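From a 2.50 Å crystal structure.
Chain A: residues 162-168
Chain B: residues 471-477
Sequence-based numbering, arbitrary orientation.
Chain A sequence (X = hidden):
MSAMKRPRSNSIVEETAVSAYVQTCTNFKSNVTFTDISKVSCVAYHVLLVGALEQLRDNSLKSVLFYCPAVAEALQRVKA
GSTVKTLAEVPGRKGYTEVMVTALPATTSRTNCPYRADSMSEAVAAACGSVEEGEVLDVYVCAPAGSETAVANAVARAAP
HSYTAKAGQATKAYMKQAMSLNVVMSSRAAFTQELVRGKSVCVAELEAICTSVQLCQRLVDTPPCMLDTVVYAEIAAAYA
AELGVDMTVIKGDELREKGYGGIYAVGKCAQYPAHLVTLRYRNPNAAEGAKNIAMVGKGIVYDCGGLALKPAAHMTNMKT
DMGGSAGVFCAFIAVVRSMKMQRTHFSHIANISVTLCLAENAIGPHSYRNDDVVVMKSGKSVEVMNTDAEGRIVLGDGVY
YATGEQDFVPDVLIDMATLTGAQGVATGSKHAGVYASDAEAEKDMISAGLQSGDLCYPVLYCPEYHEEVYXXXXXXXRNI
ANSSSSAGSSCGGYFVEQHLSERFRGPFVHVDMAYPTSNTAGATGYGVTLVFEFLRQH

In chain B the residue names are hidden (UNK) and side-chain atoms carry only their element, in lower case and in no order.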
# COMPACT_ATOMS: atom_id res chain seq x y z
N SER A 162 8.43 -16.61 33.30
CA SER A 162 8.36 -15.95 34.59
C SER A 162 7.73 -14.57 34.57
O SER A 162 7.20 -14.15 35.58
CB SER A 162 9.73 -15.90 35.26
OG SER A 162 10.57 -14.92 34.71
N TYR A 163 7.86 -13.86 33.45
CA TYR A 163 7.18 -12.58 33.30
C TYR A 163 5.73 -12.81 32.93
O TYR A 163 5.44 -13.39 31.85
CB TYR A 163 7.82 -11.65 32.24
CG TYR A 163 7.09 -10.31 32.19
CD1 TYR A 163 7.45 -9.29 33.05
CD2 TYR A 163 6.01 -10.08 31.32
CE1 TYR A 163 6.77 -8.08 33.05
CE2 TYR A 163 5.34 -8.86 31.30
CZ TYR A 163 5.72 -7.86 32.18
OH TYR A 163 5.09 -6.62 32.22
N THR A 164 4.85 -12.32 33.80
CA THR A 164 3.40 -12.26 33.52
C THR A 164 2.75 -11.16 34.37
O THR A 164 3.28 -10.79 35.42
CB THR A 164 2.73 -13.64 33.73
OG1 THR A 164 1.41 -13.66 33.18
CG2 THR A 164 2.68 -14.00 35.17
N ALA A 165 1.65 -10.60 33.87
CA ALA A 165 0.76 -9.71 34.66
C ALA A 165 -0.68 -10.27 34.82
O ALA A 165 -1.54 -9.63 35.46
CB ALA A 165 0.73 -8.31 34.05
N LYS A 166 -0.92 -11.47 34.29
CA LYS A 166 -2.19 -12.16 34.52
C LYS A 166 -2.56 -12.24 35.99
O LYS A 166 -1.70 -12.43 36.86
CB LYS A 166 -2.15 -13.61 34.04
CG LYS A 166 -1.94 -13.79 32.55
CD LYS A 166 -2.63 -15.08 32.10
CE LYS A 166 -2.05 -15.66 30.82
NZ LYS A 166 -2.49 -14.90 29.63
N ALA A 167 -3.85 -12.07 36.26
CA ALA A 167 -4.43 -12.40 37.55
C ALA A 167 -3.69 -11.81 38.74
O ALA A 167 -3.38 -12.51 39.70
CB ALA A 167 -4.49 -13.90 37.67
N GLY A 168 -3.34 -10.53 38.66
CA GLY A 168 -2.76 -9.82 39.78
C GLY A 168 -1.25 -9.89 39.92
O GLY A 168 -0.72 -9.20 40.79
N UNK B 471 -7.08 -12.91 23.86
CA UNK B 471 -6.11 -13.64 24.65
C UNK B 471 -4.70 -13.05 24.43
O UNK B 471 -4.31 -12.81 23.29
n UNK B 471 -9.31 -18.22 25.42
c UNK B 471 -6.11 -15.11 24.25
c UNK B 471 -7.84 -18.39 25.15
c UNK B 471 -7.37 -15.89 24.62
c UNK B 471 -7.28 -17.35 24.15
N UNK B 472 -4.01 -12.78 25.53
CA UNK B 472 -2.62 -12.41 25.56
C UNK B 472 -1.79 -13.48 26.26
O UNK B 472 -2.23 -14.03 27.22
c UNK B 472 -2.47 -11.12 26.36
o UNK B 472 -1.11 -10.80 26.57
N UNK B 473 -0.56 -13.74 25.82
CA UNK B 473 0.35 -14.62 26.56
C UNK B 473 0.90 -14.10 27.91
O UNK B 473 1.44 -14.89 28.67
c UNK B 473 0.05 -13.19 24.59
c UNK B 473 1.42 -13.82 24.50
c UNK B 473 1.53 -14.85 25.57
N UNK B 474 0.81 -12.80 28.20
CA UNK B 474 1.42 -12.24 29.42
C UNK B 474 0.58 -11.18 30.17
O UNK B 474 1.06 -10.45 31.04
s UNK B 474 2.62 -10.26 27.95
c UNK B 474 2.77 -11.68 29.05
N UNK B 475 -0.69 -11.10 29.84
CA UNK B 475 -1.59 -10.17 30.52
C UNK B 475 -2.99 -10.72 30.42
O UNK B 475 -3.25 -11.69 29.70
c UNK B 475 -1.53 -8.81 29.88
N UNK B 476 -3.89 -10.11 31.16
CA UNK B 476 -5.26 -10.61 31.20
C UNK B 476 -5.92 -10.53 29.83
O UNK B 476 -6.62 -11.46 29.45
c UNK B 476 -5.60 -10.24 33.67
c UNK B 476 -6.07 -9.89 32.28
o UNK B 476 -5.42 -11.49 33.95
o UNK B 476 -5.40 -9.27 34.47
N UNK B 477 -5.62 -9.47 29.09
CA UNK B 477 -6.15 -9.29 27.75
C UNK B 477 -5.29 -8.33 26.93
O UNK B 477 -4.50 -7.56 27.47
c UNK B 477 -7.53 -8.70 27.87
c UNK B 477 -10.16 -7.36 27.77
c UNK B 477 -7.55 -7.31 28.51
s UNK B 477 -9.15 -6.76 29.12

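Position 471 carries four carbons in an unbranched row ending in a nitrogen, and none of them touches chain A. This is the signature of lysine. The exposed side chain of Lys B471 leads away from the other stretch at its end, a comfortable place for a charged amine.

At position 472 the side chain is one carbon followed by one oxygen, with no branch. The CA-to-CB bond points toward chain A, yet the side chain makes no close contact there; the backbone O lies 2.6 Å from NZ of Lys A166. The residue is serine. Within its own stretch, OG of Ser B472 accepts a hydrogen bond from N of position 474 at 3.2 Å and a weak one from N of position 475 at 3.3 Å, and it is also bonded elsewhere in the structure.

Three side-chain carbons at position 473 close a ring onto the backbone nitrogen, and the CA-to-CB bond points away from chain A. Only proline has such a ring. The phi of Pro B473, -69°, suits the ring, which restricts that angle, and the exposed site accommodates it.

Position 474 has one carbon and then one sulfur. Its CB lies 4.3 Å from CD2 of Tyr A163, at the ring edge and near its plane, and its backbone O accepts a hydrogen bond from N of Ala A165 at 2.9 Å. The residue is cysteine, and the small, buried side chain of Cys B474 suits a place beside an aromatic ring.

A single carbon is all that position 475 carries, and its CA-to-CB bond points away from chain A; the backbone O accepts a weak hydrogen bond from NZ of Lys A166 at 3.3 Å. This is alanine, and the small methyl group of Ala B475 leaves the backbone to face the other stretch.

Position 476 shows two carbons, the second bearing two oxygens, one of which lies 2.9 Å from N of Ala A167. This short carboxylate is aspartate. OD1 of Asp B476 accepts a hydrogen bond from that amide, nearly in line with its N-H (163°), while OD2 is bonded elsewhere in the structure.

The unbranched run at position 477, two carbons, a sulfur and a carbon, touches nothing on chain A. It is methionine, and the apolar, flexible chain of Met B477 suits a buried site outside the contact.

The contact thus rests largely on main-chain polarity. Amides of Ala A165 and Ala A167 find a carbonyl and a carboxylate, respectively, in nearly straight hydrogen bonds, and the long side chain of Lys A166 brings its amine among backbone carbonyls. Tyr A163 and Cys B474 add a small apolar contact.

Chain B 471-477: KSPCADM
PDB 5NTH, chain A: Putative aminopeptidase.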